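Local structure of Ig domain protein, group 2 domain protein (Shewanella frigidimarina, 6BG8) at residues Glu10-Phe14 with Phe87-Ser91; Ser19-Thr23 with Leu35-Gln40; Gln40-Tyr45 with Ser65-Asp70; Thr136-Gly140 with Gly165-Ile171; Thr186-Thr190 with Phe203-Asn209. The protein adsorbs the bacterium onto ice and inhibits ice-crystal growth, the chain here being the C-terminal ice-binding (DUF3494) domain of that longer adhesin. All coordinates share one frame; numbering follows the deposited sequence.

Contact 1: residues Glu10-Phe14 with Phe87-Ser91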
# COMPACT_ATOMS: atom_id res chain seq x y z
N GLU A 10 4.59 0.14 -13.39
CA GLU A 10 4.85 1.55 -13.12
C GLU A 10 4.52 1.93 -11.68
O GLU A 10 5.09 2.89 -11.15
CB GLU A 10 4.06 2.42 -14.08
CG GLU A 10 4.45 3.90 -14.03
CD GLU A 10 5.86 4.12 -14.55
OE1 GLU A 10 6.24 3.46 -15.54
OE2 GLU A 10 6.59 4.93 -13.96
N VAL A 11 3.59 1.21 -11.03
CA VAL A 11 3.15 1.68 -9.72
C VAL A 11 4.10 1.30 -8.60
O VAL A 11 3.87 1.69 -7.45
CB VAL A 11 1.71 1.21 -9.40
CG1 VAL A 11 0.78 1.49 -10.58
CG2 VAL A 11 1.67 -0.26 -8.98
N ALA A 12 5.19 0.56 -8.90
CA ALA A 12 6.24 0.35 -7.91
C ALA A 12 6.81 1.66 -7.39
O ALA A 12 7.32 1.72 -6.27
CB ALA A 12 7.36 -0.50 -8.51
N ARG A 13 6.73 2.73 -8.19
CA ARG A 13 7.29 4.02 -7.79
C ARG A 13 6.49 4.70 -6.68
O ARG A 13 7.00 5.63 -6.05
CB ARG A 13 7.34 4.97 -8.98
CG ARG A 13 5.96 5.35 -9.48
CD ARG A 13 6.04 6.07 -10.82
NE ARG A 13 6.77 7.32 -10.65
CZ ARG A 13 7.59 7.85 -11.55
NH1 ARG A 13 7.78 7.25 -12.72
NH2 ARG A 13 8.21 8.98 -11.27
N PHE A 14 5.25 4.29 -6.46
CA PHE A 14 4.38 5.02 -5.54
C PHE A 14 4.51 4.50 -4.12
O PHE A 14 4.52 3.28 -3.89
CB PHE A 14 2.92 4.93 -5.98
CG PHE A 14 2.62 5.64 -7.26
CD1 PHE A 14 2.46 7.03 -7.28
CD2 PHE A 14 2.49 4.93 -8.44
CE1 PHE A 14 2.17 7.69 -8.47
CE2 PHE A 14 2.21 5.58 -9.64
CZ PHE A 14 2.05 6.96 -9.66
N PHE A 87 1.22 8.84 -18.53
CA PHE A 87 1.81 8.29 -17.31
C PHE A 87 0.72 7.78 -16.37
O PHE A 87 0.85 6.69 -15.79
CB PHE A 87 2.66 9.36 -16.62
CG PHE A 87 3.00 9.06 -15.18
CD1 PHE A 87 3.85 8.01 -14.86
CD2 PHE A 87 2.47 9.83 -14.15
CE1 PHE A 87 4.17 7.73 -13.54
CE2 PHE A 87 2.79 9.56 -12.83
CZ PHE A 87 3.64 8.50 -12.52
N ILE A 88 -0.35 8.56 -16.21
CA ILE A 88 -1.48 8.13 -15.39
C ILE A 88 -2.13 6.89 -15.99
O ILE A 88 -2.57 5.99 -15.27
CB ILE A 88 -2.48 9.29 -15.23
CG1 ILE A 88 -1.87 10.48 -14.46
CG2 ILE A 88 -3.80 8.78 -14.62
CD1 ILE A 88 -1.59 10.21 -12.99
N ASN A 89 -2.22 6.83 -17.33
CA ASN A 89 -2.85 5.69 -17.97
C ASN A 89 -2.12 4.39 -17.65
O ASN A 89 -2.75 3.38 -17.32
CB ASN A 89 -2.90 5.90 -19.48
CG ASN A 89 -3.97 6.87 -19.88
OD1 ASN A 89 -4.84 7.20 -19.08
ND2 ASN A 89 -3.90 7.33 -21.12
N GLN A 90 -0.79 4.40 -17.78
CA GLN A 90 -0.03 3.20 -17.49
C GLN A 90 -0.11 2.86 -16.01
O GLN A 90 -0.18 1.68 -15.65
CB GLN A 90 1.42 3.35 -17.93
CG GLN A 90 2.15 2.01 -18.01
CD GLN A 90 1.50 1.08 -19.03
OE1 GLN A 90 1.43 1.41 -20.22
NE2 GLN A 90 1.02 -0.06 -18.57
N SER A 91 -0.09 3.87 -15.15
CA SER A 91 -0.21 3.61 -13.72
C SER A 91 -1.56 2.98 -13.39
O SER A 91 -1.63 2.02 -12.62
CB SER A 91 0.00 4.90 -12.93
OG SER A 91 1.34 5.35 -13.08
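Phe87, reaching out from helix 84-103, meets Glu10 and Arg13 of the 3-10 turn and Phe14, the residue after it. The apolar part of the contact is a meeting of two phenyl rings: Phe14 CZ lies 3.6 Å from Phe87 CZ, the two side chains arriving from opposite directions. Phe87 has CG anti to its own nitrogen (chi1 164°), which swings the ring off the helix and over to the turn. Beside it, the CG1 methyl of Val11 presses on the backbone of the helix, 3.2 Å from Ser91 O.

The charged side chains meet the ring at its rim, Glu10 through OE2 and Arg13 through its CD methylene, each 3.7 Å from Phe87 CE1 and in the ring plane. The same edge of the ring covers one face of the Arg13 guanidinium, the two planes being 75° apart. A salt bridge within the turn, Arg13 NH1 to Glu10 OE2 at 2.9 Å, lies in the guanidinium plane and holds the two charged groups together there. Asp34 takes Arg13 NE as a further salt-bridge partner, and Tyr81 binds the other carboxylate oxygen of Glu10.

No hydrogen bond crosses between the segments. Ser91 OG instead turns back to Phe87 O at 3.1 Å, entering from the face of that carbonyl opposite to Ser91 N, and sets its oxygen against the edge of the Phe14 ring. Between 10-14 and 87-91 the attraction is therefore probably mostly dispersion, although Glu10 N bonds to Asp94 farther along the helix; pairing the two charges would probably lower the cost of placing them beside the Phe87 ring edge.

Contact 2: residues Ser19-Thr23 with Leu35-Gln40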
# COMPACT_ATOMS: atom_id res chain seq x y z
N SER A 19 -7.47 6.04 -6.70
CA SER A 19 -8.33 6.48 -7.79
C SER A 19 -8.86 7.89 -7.56
O SER A 19 -8.82 8.73 -8.46
CB SER A 19 -9.50 5.50 -7.95
OG SER A 19 -10.49 6.03 -8.81
N GLN A 20 -9.36 8.17 -6.36
CA GLN A 20 -10.18 9.37 -6.14
C GLN A 20 -9.48 10.46 -5.36
O GLN A 20 -9.58 11.64 -5.73
CB GLN A 20 -11.48 9.00 -5.41
CG GLN A 20 -12.44 8.13 -6.22
CD GLN A 20 -12.89 8.81 -7.47
OE1 GLN A 20 -13.56 9.85 -7.41
NE2 GLN A 20 -12.55 8.23 -8.62
N ALA A 21 -8.78 10.12 -4.29
CA ALA A 21 -8.23 11.15 -3.41
C ALA A 21 -7.16 10.55 -2.51
O ALA A 21 -7.19 9.36 -2.18
CB ALA A 21 -9.32 11.79 -2.55
N ILE A 22 -6.21 11.40 -2.12
CA ILE A 22 -5.28 11.11 -1.04
C ILE A 22 -5.34 12.29 -0.09
O ILE A 22 -5.19 13.44 -0.52
CB ILE A 22 -3.84 10.89 -1.54
CG1 ILE A 22 -3.78 9.64 -2.42
CG2 ILE A 22 -2.90 10.74 -0.34
CD1 ILE A 22 -2.46 9.49 -3.17
N THR A 23 -5.62 12.01 1.18
CA THR A 23 -5.78 13.08 2.16
C THR A 23 -4.96 12.78 3.40
O THR A 23 -4.64 11.63 3.70
CB THR A 23 -7.25 13.26 2.57
OG1 THR A 23 -7.66 12.20 3.44
CG2 THR A 23 -8.17 13.32 1.34
N LEU A 35 3.38 10.08 -4.89
CA LEU A 35 1.95 10.11 -4.63
C LEU A 35 1.22 10.27 -5.95
O LEU A 35 1.66 11.03 -6.83
CB LEU A 35 1.57 11.27 -3.70
CG LEU A 35 1.50 10.99 -2.19
CD1 LEU A 35 2.75 10.29 -1.68
CD2 LEU A 35 1.26 12.29 -1.41
N GLY A 36 0.10 9.56 -6.10
CA GLY A 36 -0.67 9.71 -7.32
C GLY A 36 -2.16 9.59 -7.10
O GLY A 36 -2.61 8.78 -6.29
N ILE A 37 -2.93 10.41 -7.82
CA ILE A 37 -4.37 10.28 -7.95
C ILE A 37 -4.67 10.00 -9.42
O ILE A 37 -4.15 10.69 -10.30
CB ILE A 37 -5.11 11.55 -7.47
CG1 ILE A 37 -4.80 11.81 -5.98
CG2 ILE A 37 -6.60 11.41 -7.70
CD1 ILE A 37 -5.34 13.15 -5.45
N LEU A 38 -5.46 8.95 -9.67
CA LEU A 38 -5.62 8.46 -11.04
C LEU A 38 -6.83 9.04 -11.76
O LEU A 38 -6.77 9.21 -12.99
CB LEU A 38 -5.75 6.93 -11.05
CG LEU A 38 -4.57 6.11 -10.51
CD1 LEU A 38 -5.01 4.67 -10.32
CD2 LEU A 38 -3.35 6.18 -11.42
N ASP A 39 -7.93 9.32 -11.06
CA ASP A 39 -9.20 9.57 -11.73
C ASP A 39 -9.86 10.86 -11.27
O ASP A 39 -11.06 11.04 -11.49
CB ASP A 39 -10.16 8.40 -11.53
CG ASP A 39 -9.61 7.10 -12.08
OD1 ASP A 39 -9.32 7.05 -13.29
OD2 ASP A 39 -9.45 6.15 -11.29
N GLN A 40 -9.10 11.76 -10.63
CA GLN A 40 -9.57 13.09 -10.28
C GLN A 40 -8.40 14.06 -10.37
O GLN A 40 -7.24 13.66 -10.42
CB GLN A 40 -10.19 13.16 -8.88
CG GLN A 40 -11.41 12.26 -8.64
CD GLN A 40 -12.69 12.75 -9.32
OE1 GLN A 40 -12.69 13.78 -9.99
NE2 GLN A 40 -13.78 12.01 -9.14
O HOH W 1 -13.43 9.44 -11.12
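Gln20 and Gln40 join their side-chain amides just ahead of strand 21-24 and just beyond strand 34-37. From CB, Gln20 starts away from 35-40, but its chain folds back at CG (chi2 -61°) and carries the amide over to Asp39 and Gln40. CD comes within van der Waals range of Gln40 CG. OE1 accepts a nearly straight bond from Gln40 NE2 (2.8 Å); the donor is tilted slightly from the carbonyl plane, and the two amides stand almost perpendicular, 85° apart. NE2, at the tip, donates to Ser19 OG at 3.0 Å, close to its own amide plane, and also to a water that in turn donates to Asp39 O.

Ser19 OG both accepts and donates: it receives Gln20 NE2 and donates to Asp39 OD2 (2.7 Å), on the lone pair anti to the other carboxylate oxygen. Arg92 of helix 84-103 takes OD1 in a salt bridge. Asp39 N returns a bond to Ser19 O at 2.8 Å, in the carbonyl plane.

Further along, the strands meet through van der Waals contacts. Ile22 drives its CD1 to 3.2 Å from Gly36 O and 4.3 Å from Leu35 CG, and Ile37 fits CG2 between the carbonyls of Ser19 and Gln20. Gln20 O and Ile22 N are buried here with no partner in the model.

The axes of 21-23 and 35-37 pass 7.0 Å apart at 138°; the strands lie in different sheets and face each other through Ile22, Leu35 and Ile37. Such packing between faces is typical of the beta-solenoid core of the ice-binding-like fold.

Contact 3: residues Gln40-Tyr45 with Ser65-Asp70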
# COMPACT_ATOMS: atom_id res chain seq x y z
N GLN A 40 -9.10 11.76 -10.63
CA GLN A 40 -9.57 13.09 -10.28
C GLN A 40 -8.40 14.06 -10.37
O GLN A 40 -7.24 13.66 -10.42
CB GLN A 40 -10.19 13.16 -8.88
CG GLN A 40 -11.41 12.26 -8.64
CD GLN A 40 -12.69 12.75 -9.32
OE1 GLN A 40 -12.69 13.78 -9.99
NE2 GLN A 40 -13.78 12.01 -9.14
N ALA A 41 -8.72 15.35 -10.39
CA ALA A 41 -7.70 16.40 -10.49
C ALA A 41 -6.93 16.56 -9.17
O ALA A 41 -7.31 16.05 -8.12
CB ALA A 41 -8.35 17.73 -10.88
N ARG A 42 -5.82 17.31 -9.26
CA ARG A 42 -4.97 17.63 -8.12
C ARG A 42 -5.74 18.24 -6.96
O ARG A 42 -5.29 18.16 -5.81
CB ARG A 42 -3.86 18.59 -8.58
CG ARG A 42 -3.03 19.22 -7.47
CD ARG A 42 -1.73 19.80 -8.02
NE ARG A 42 -0.84 18.75 -8.52
CZ ARG A 42 -0.02 18.04 -7.75
NH1 ARG A 42 0.75 17.11 -8.32
NH2 ARG A 42 0.05 18.25 -6.44
N SER A 43 -6.89 18.86 -7.23
CA SER A 43 -7.71 19.42 -6.16
C SER A 43 -8.19 18.35 -5.18
O SER A 43 -8.62 18.68 -4.07
CB SER A 43 -8.90 20.17 -6.75
OG SER A 43 -9.70 19.30 -7.52
N TYR A 44 -8.10 17.08 -5.54
CA TYR A 44 -8.54 16.02 -4.64
C TYR A 44 -7.45 15.59 -3.67
O TYR A 44 -7.70 14.71 -2.84
CB TYR A 44 -9.06 14.82 -5.46
CG TYR A 44 -10.51 14.98 -5.85
CD1 TYR A 44 -10.90 15.90 -6.81
CD2 TYR A 44 -11.50 14.23 -5.22
CE1 TYR A 44 -12.25 16.04 -7.16
CE2 TYR A 44 -12.84 14.37 -5.55
CZ TYR A 44 -13.20 15.28 -6.53
OH TYR A 44 -14.53 15.42 -6.86
N TYR A 45 -6.24 16.17 -3.74
CA TYR A 45 -5.30 16.11 -2.63
C TYR A 45 -5.77 17.06 -1.54
O TYR A 45 -6.11 18.21 -1.82
CB TYR A 45 -3.90 16.53 -3.09
CG TYR A 45 -3.12 15.51 -3.89
CD1 TYR A 45 -2.63 14.36 -3.29
CD2 TYR A 45 -2.87 15.72 -5.24
CE1 TYR A 45 -1.90 13.42 -4.03
CE2 TYR A 45 -2.14 14.78 -5.98
CZ TYR A 45 -1.66 13.64 -5.37
OH TYR A 45 -0.94 12.71 -6.10
N SER A 65 4.27 14.30 -6.09
CA SER A 65 2.86 14.00 -6.28
C SER A 65 2.44 14.27 -7.72
O SER A 65 3.01 15.11 -8.42
CB SER A 65 1.99 14.83 -5.33
OG SER A 65 2.12 16.21 -5.62
N TYR A 66 1.42 13.53 -8.16
CA TYR A 66 1.00 13.51 -9.56
C TYR A 66 -0.51 13.48 -9.66
O TYR A 66 -1.17 12.79 -8.88
CB TYR A 66 1.57 12.28 -10.28
CG TYR A 66 3.06 12.30 -10.41
CD1 TYR A 66 3.68 13.10 -11.37
CD2 TYR A 66 3.86 11.54 -9.56
CE1 TYR A 66 5.07 13.13 -11.48
CE2 TYR A 66 5.24 11.56 -9.67
CZ TYR A 66 5.83 12.35 -10.63
OH TYR A 66 7.20 12.37 -10.74
N ALA A 67 -1.04 14.23 -10.63
CA ALA A 67 -2.44 14.13 -11.03
C ALA A 67 -2.53 14.43 -12.52
O ALA A 67 -1.66 15.08 -13.09
CB ALA A 67 -3.34 15.08 -10.23
N GLY A 68 -3.59 13.92 -13.14
CA GLY A 68 -3.68 13.98 -14.59
C GLY A 68 -3.91 15.37 -15.16
O GLY A 68 -3.64 15.60 -16.34
N ASP A 69 -4.41 16.30 -14.34
CA ASP A 69 -4.55 17.68 -14.80
C ASP A 69 -3.25 18.47 -14.69
O ASP A 69 -3.23 19.63 -15.11
CB ASP A 69 -5.66 18.39 -14.01
CG ASP A 69 -5.29 18.59 -12.55
OD1 ASP A 69 -4.90 17.59 -11.91
OD2 ASP A 69 -5.38 19.74 -12.06
N ASP A 70 -2.18 17.88 -14.14
CA ASP A 70 -0.91 18.59 -13.99
C ASP A 70 -0.40 19.05 -15.35
O ASP A 70 -0.10 18.23 -16.22
CB ASP A 70 0.13 17.70 -13.32
CG ASP A 70 -0.10 17.54 -11.82
OD1 ASP A 70 -0.94 18.26 -11.26
OD2 ASP A 70 0.56 16.67 -11.21
O HOH W 2 -5.51 12.21 -11.88
O HOH W 3 -6.82 20.56 -9.72
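Arg42 carries most of the bonds between the 40-45 loop and 65-70. Its salt bridge to Asp70 is side-on: NE reaches OD1 at 2.8 Å and NH1 reaches OD2 at 2.9 Å, both almost straight, with guanidinium and carboxylate planes only 19° apart. The chain bends at chi3 (-66°), which brings the NE/NH1 edge up to the carboxylate, nearly in its plane.

Further hydrogen bonds surround it. From the guanidinium, NH1 and NH2 together hold Ser65 OG, which also bonds to Gly55 O, and NH1 adds a weak bond to Ser65 O. Elsewhere, Asp70 OD2 also accepts Ala67 N at 3.0 Å, from above the carboxylate plane, which fixes Asp70 within its type I turn. Arg42 N donates to Asp69 OD1 (2.8 Å), again from above the plane, and Tyr45 OH donates to Tyr66 O at 2.8 Å. One water links Gln40 O with Gly68 N.

The apolar contacts are slighter: Ala67 CB sits 3.9 Å from Arg42 CB and 4.4 Å from Tyr45 CE2. Within its own loop, Tyr45 CE2 lies over the rim of one guanidinium face.

Around the contact, Tyr45 leans on Leu35 and Ile37 of strand 34-37, which pairs with strand 65-66, while Tyr66 and Asp70 touch Met84 at the start of helix 84-103.

Contact 4: residues Thr136-Gly140 with Gly165-Ile171. With PO4 (phosphate ion), chain H.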
# COMPACT_ATOMS: atom_id res chain seq x y z
N THR A 136 -9.12 -9.28 11.23
CA THR A 136 -8.65 -8.29 12.18
C THR A 136 -7.27 -8.68 12.68
O THR A 136 -6.92 -9.87 12.74
CB THR A 136 -9.62 -8.13 13.36
OG1 THR A 136 -9.96 -9.43 13.87
CG2 THR A 136 -10.88 -7.41 12.89
N LEU A 137 -6.48 -7.66 13.02
CA LEU A 137 -5.16 -7.82 13.63
C LEU A 137 -5.19 -6.92 14.86
O LEU A 137 -4.85 -5.74 14.78
CB LEU A 137 -4.06 -7.44 12.65
CG LEU A 137 -2.62 -7.24 13.15
CD1 LEU A 137 -2.21 -8.31 14.16
CD2 LEU A 137 -1.69 -7.24 11.95
N GLN A 138 -5.63 -7.46 16.00
CA GLN A 138 -5.82 -6.61 17.17
C GLN A 138 -5.51 -7.28 18.51
O GLN A 138 -5.26 -6.58 19.49
CB GLN A 138 -7.25 -6.06 17.20
CG GLN A 138 -8.36 -7.10 17.19
CD GLN A 138 -9.71 -6.47 16.86
OE1 GLN A 138 -9.80 -5.26 16.66
NE2 GLN A 138 -10.75 -7.29 16.78
N THR A 139 -5.54 -8.61 18.58
CA THR A 139 -5.29 -9.22 19.89
C THR A 139 -3.83 -9.14 20.30
O THR A 139 -3.50 -9.37 21.47
CB THR A 139 -5.74 -10.68 19.90
OG1 THR A 139 -5.02 -11.41 18.90
CG2 THR A 139 -7.22 -10.77 19.64
N GLY A 140 -2.95 -8.81 19.36
CA GLY A 140 -1.52 -8.80 19.64
C GLY A 140 -0.77 -8.54 18.35
O GLY A 140 -1.31 -7.99 17.40
N GLY A 165 -5.80 -2.91 15.02
CA GLY A 165 -6.18 -1.98 16.06
C GLY A 165 -5.80 -2.49 17.43
O GLY A 165 -5.04 -3.45 17.58
N ALA A 166 -6.35 -1.80 18.44
CA ALA A 166 -5.99 -2.03 19.82
C ALA A 166 -6.59 -3.34 20.34
O ALA A 166 -7.65 -3.77 19.88
CB ALA A 166 -6.47 -0.86 20.68
N PRO A 167 -5.94 -3.98 21.32
CA PRO A 167 -4.73 -3.56 22.04
C PRO A 167 -3.41 -3.84 21.32
O PRO A 167 -2.38 -3.30 21.72
CB PRO A 167 -4.79 -4.37 23.33
CG PRO A 167 -5.44 -5.65 22.89
CD PRO A 167 -6.52 -5.21 21.91
N GLY A 168 -3.43 -4.69 20.30
CA GLY A 168 -2.21 -5.02 19.59
C GLY A 168 -2.10 -4.28 18.28
O GLY A 168 -2.08 -3.04 18.25
N GLY A 169 -2.00 -5.03 17.18
CA GLY A 169 -2.07 -4.46 15.85
C GLY A 169 -0.74 -4.30 15.14
O GLY A 169 -0.74 -3.89 13.97
N ASP A 170 0.38 -4.59 15.79
CA ASP A 170 1.67 -4.41 15.14
C ASP A 170 2.04 -5.61 14.29
O ASP A 170 1.59 -6.74 14.55
CB ASP A 170 2.77 -4.16 16.16
CG ASP A 170 2.49 -2.94 17.01
OD1 ASP A 170 2.26 -1.85 16.43
OD2 ASP A 170 2.47 -3.09 18.25
N ILE A 171 2.84 -5.36 13.27
CA ILE A 171 3.47 -6.39 12.45
C ILE A 171 4.97 -6.34 12.73
O ILE A 171 5.59 -5.28 12.65
CB ILE A 171 3.16 -6.20 10.96
CG1 ILE A 171 1.69 -6.51 10.68
CG2 ILE A 171 4.06 -7.07 10.09
CD1 ILE A 171 1.19 -5.99 9.36
P PO4 H . -7.65 1.84 17.16
O1 PO4 H . -8.14 0.42 17.32
O2 PO4 H . -8.75 2.80 17.57
O3 PO4 H . -7.33 2.13 15.71
O4 PO4 H . -6.44 2.02 18.04
O HOH W 4 -9.51 -2.90 17.96
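Two turns at neighbouring coils of the beta-solenoid meet here, the one leaving strand 135-137 and the one joining strand 162-164 to strand 171-174. Three backbone hydrogen bonds join them. Gly165 N donates to Leu137 O at 3.0 Å, Gly168 N to Gln138 O at 2.8 Å, and Gly169 N to Gly140 O at 3.0 Å, the last nearly straight at its hydrogen (171°) although it comes from above the carbonyl plane. Leu137 O is also touched by Gly169 CA in a CA-H...O contact of 3.2 Å.

Glycines stand where the turns come closest. The CA atoms of Gly140 and Gly168 are 3.8 Å apart, and Gly169 has a positive phi (102°). Pro167, after a cis peptide bond, rests CD on Gln138 O at 3.1 Å.

Gln138 runs extended beyond CG and ends at a water that donates both to its OE1 and to Ala166 O. Ala166 N donates to a phosphate ion, probably from the crystallisation liquor, which Thr194 and Arg211 also bind. On the interior side Leu137 CD2 meets Ile171 CG1 at 3.7 Å, the side chains crossing at about a right angle.

Backbone bonds between turns of successive coils, with aliphatic side chains such as Leu137 and Ile171 directed into the core, are typical of a beta-solenoid.

Contact 5: residues Thr186-Thr190 with Phe203-Asn209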
# COMPACT_ATOMS: atom_id res chain seq x y z
N THR A 186 -7.39 -6.60 -0.20
CA THR A 186 -8.74 -6.65 0.36
C THR A 186 -9.75 -6.30 -0.72
O THR A 186 -9.57 -5.32 -1.45
CB THR A 186 -8.91 -5.71 1.57
OG1 THR A 186 -8.64 -4.36 1.18
CG2 THR A 186 -7.96 -6.12 2.70
N ALA A 187 -10.82 -7.09 -0.82
CA ALA A 187 -11.95 -6.70 -1.65
C ALA A 187 -12.74 -5.57 -1.00
O ALA A 187 -13.45 -4.84 -1.70
CB ALA A 187 -12.88 -7.90 -1.91
N GLY A 188 -12.63 -5.42 0.31
CA GLY A 188 -13.14 -4.29 1.04
C GLY A 188 -12.04 -3.29 1.33
O GLY A 188 -11.10 -3.12 0.55
N LYS A 189 -12.17 -2.61 2.46
CA LYS A 189 -11.19 -1.59 2.81
C LYS A 189 -10.11 -2.16 3.72
O LYS A 189 -10.28 -3.21 4.34
CB LYS A 189 -11.87 -0.42 3.52
CG LYS A 189 -12.46 -0.76 4.88
CD LYS A 189 -13.07 0.47 5.52
CE LYS A 189 -13.83 0.11 6.79
NZ LYS A 189 -14.61 1.27 7.34
N THR A 190 -8.99 -1.44 3.79
CA THR A 190 -7.93 -1.72 4.75
C THR A 190 -7.82 -0.55 5.72
O THR A 190 -7.69 0.61 5.30
CB THR A 190 -6.59 -1.97 4.05
OG1 THR A 190 -6.67 -3.17 3.26
CG2 THR A 190 -5.47 -2.12 5.07
N PHE A 203 -3.17 -3.40 -1.22
CA PHE A 203 -4.02 -3.24 -2.40
C PHE A 203 -5.47 -3.38 -1.95
O PHE A 203 -6.04 -4.48 -1.97
CB PHE A 203 -3.68 -4.27 -3.47
CG PHE A 203 -2.33 -4.08 -4.10
CD1 PHE A 203 -1.17 -4.46 -3.42
CD2 PHE A 203 -2.22 -3.54 -5.38
CE1 PHE A 203 0.07 -4.29 -4.01
CE2 PHE A 203 -0.98 -3.37 -5.97
CZ PHE A 203 0.17 -3.75 -5.28
N ALA A 204 -6.07 -2.27 -1.53
CA ALA A 204 -7.47 -2.25 -1.13
C ALA A 204 -8.34 -1.90 -2.33
O ALA A 204 -8.06 -0.92 -3.03
CB ALA A 204 -7.71 -1.24 -0.01
N TRP A 205 -9.37 -2.71 -2.58
CA TRP A 205 -10.24 -2.41 -3.71
C TRP A 205 -10.94 -1.07 -3.52
O TRP A 205 -11.07 -0.29 -4.47
CB TRP A 205 -11.28 -3.51 -3.92
CG TRP A 205 -12.20 -3.19 -5.05
CD1 TRP A 205 -13.49 -2.74 -4.97
CD2 TRP A 205 -11.88 -3.26 -6.45
NE1 TRP A 205 -14.00 -2.54 -6.24
CE2 TRP A 205 -13.03 -2.85 -7.16
CE3 TRP A 205 -10.74 -3.63 -7.17
CZ2 TRP A 205 -13.07 -2.81 -8.55
CZ3 TRP A 205 -10.79 -3.59 -8.56
CH2 TRP A 205 -11.94 -3.17 -9.23
N SER A 206 -11.40 -0.79 -2.30
CA SER A 206 -12.10 0.46 -2.03
C SER A 206 -11.13 1.53 -1.53
O SER A 206 -10.59 2.29 -2.33
CB SER A 206 -13.22 0.24 -1.02
OG SER A 206 -12.76 -0.52 0.09
N GLU A 207 -10.90 1.59 -0.21
CA GLU A 207 -10.10 2.66 0.37
C GLU A 207 -9.15 2.12 1.43
O GLU A 207 -9.35 1.03 1.97
CB GLU A 207 -11.00 3.74 1.00
CG GLU A 207 -11.94 3.24 2.09
CD GLU A 207 -12.83 4.34 2.67
OE1 GLU A 207 -12.32 5.45 2.93
OE2 GLU A 207 -14.04 4.08 2.88
N VAL A 208 -8.13 2.91 1.74
CA VAL A 208 -7.20 2.64 2.83
C VAL A 208 -7.32 3.79 3.83
O VAL A 208 -7.18 4.96 3.44
CB VAL A 208 -5.75 2.50 2.34
CG1 VAL A 208 -4.82 2.16 3.52
CG2 VAL A 208 -5.64 1.47 1.23
N ASN A 209 -7.57 3.47 5.09
CA ASN A 209 -7.66 4.47 6.14
C ASN A 209 -6.59 4.16 7.18
O ASN A 209 -6.70 3.17 7.90
CB ASN A 209 -9.05 4.49 6.79
CG ASN A 209 -10.19 4.58 5.76
OD1 ASN A 209 -11.23 3.93 5.91
ND2 ASN A 209 -10.00 5.39 4.73
O HOH W 5 -12.43 3.22 8.30
O HOH W 6 -14.37 4.06 5.57
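Trp205 puts its indole obliquely to Ala187 O, with CB 3.4 Å from that oxygen, while the ring continues away from 186-190 and meets the ring of Tyr99 at about 50°. Phe203, which touches 186-190 little, stacks on Phe221 and lies against Leu95, Ala98 and Leu102 of helix 84-103. The amide of Asn209 has Glu207 OE1 at its edge, in plane, in a bond of 2.9 Å from ND2 that enters above the carboxylate plane; the same ND2 also pairs with Thr228.

Parallel pairing frames the contact at both ends. Thr186 N and O bond to Phe203 O and Trp205 N, and, four residues further on, Thr190 N and O do the same with Glu207 O and Asn209 N. The pairs Thr186-Ala204 and Thr190-Val208 thus join successive coils of a right-handed beta-solenoid, the fold of the ice-binding-like domain, on two of its faces, and the residues between them round the corner.

Inside that corner the threonines form a chain of hydroxyls. Thr190 OG1 donates to Thr186 OG1 at 3.1 Å, and Thr186 OG1 donates to Gly188 O at 2.8 Å, from well above the carbonyl plane. Thr186 OG1, placed between its own N and carbonyl carbon (chi1 59°), also lies 3.5 Å from Ala204 CB. Ser206 OG packs against Gly188 and, at 3.5 Å, Lys189 CB.

On the outer side Lys189 sets CB 3.3 Å from Glu207 O and then runs extended past Asn209. NZ is 3.1 Å from a water that donates to Asn209 OD1, and a second water, weakly bonded to NZ, donates to Glu207 OE2 and Asn209 OD1.

Overall arrangement
From the N terminus, the turn at Glu10-Phe14 enters first, and contact 1 closes the longest of the five loops when helix 84-103 packs on it. Within that loop lie contacts 2 and 3, in series and sharing Gln40: the first brings strand 21-24 against strand 34-37, the second returns strand 65-66 to the loop that leaves strand 34-37. Both touch contact 1, so helix 84-103, strand 34-37 and strand 65-66 pack together at this end. Contacts 4 and 5 follow in series, without nesting or crossing, each joining coils further along. Contact 4 lies across the chain's centre from contacts 1 to 3, its centre about 18 Å from that of contact 5.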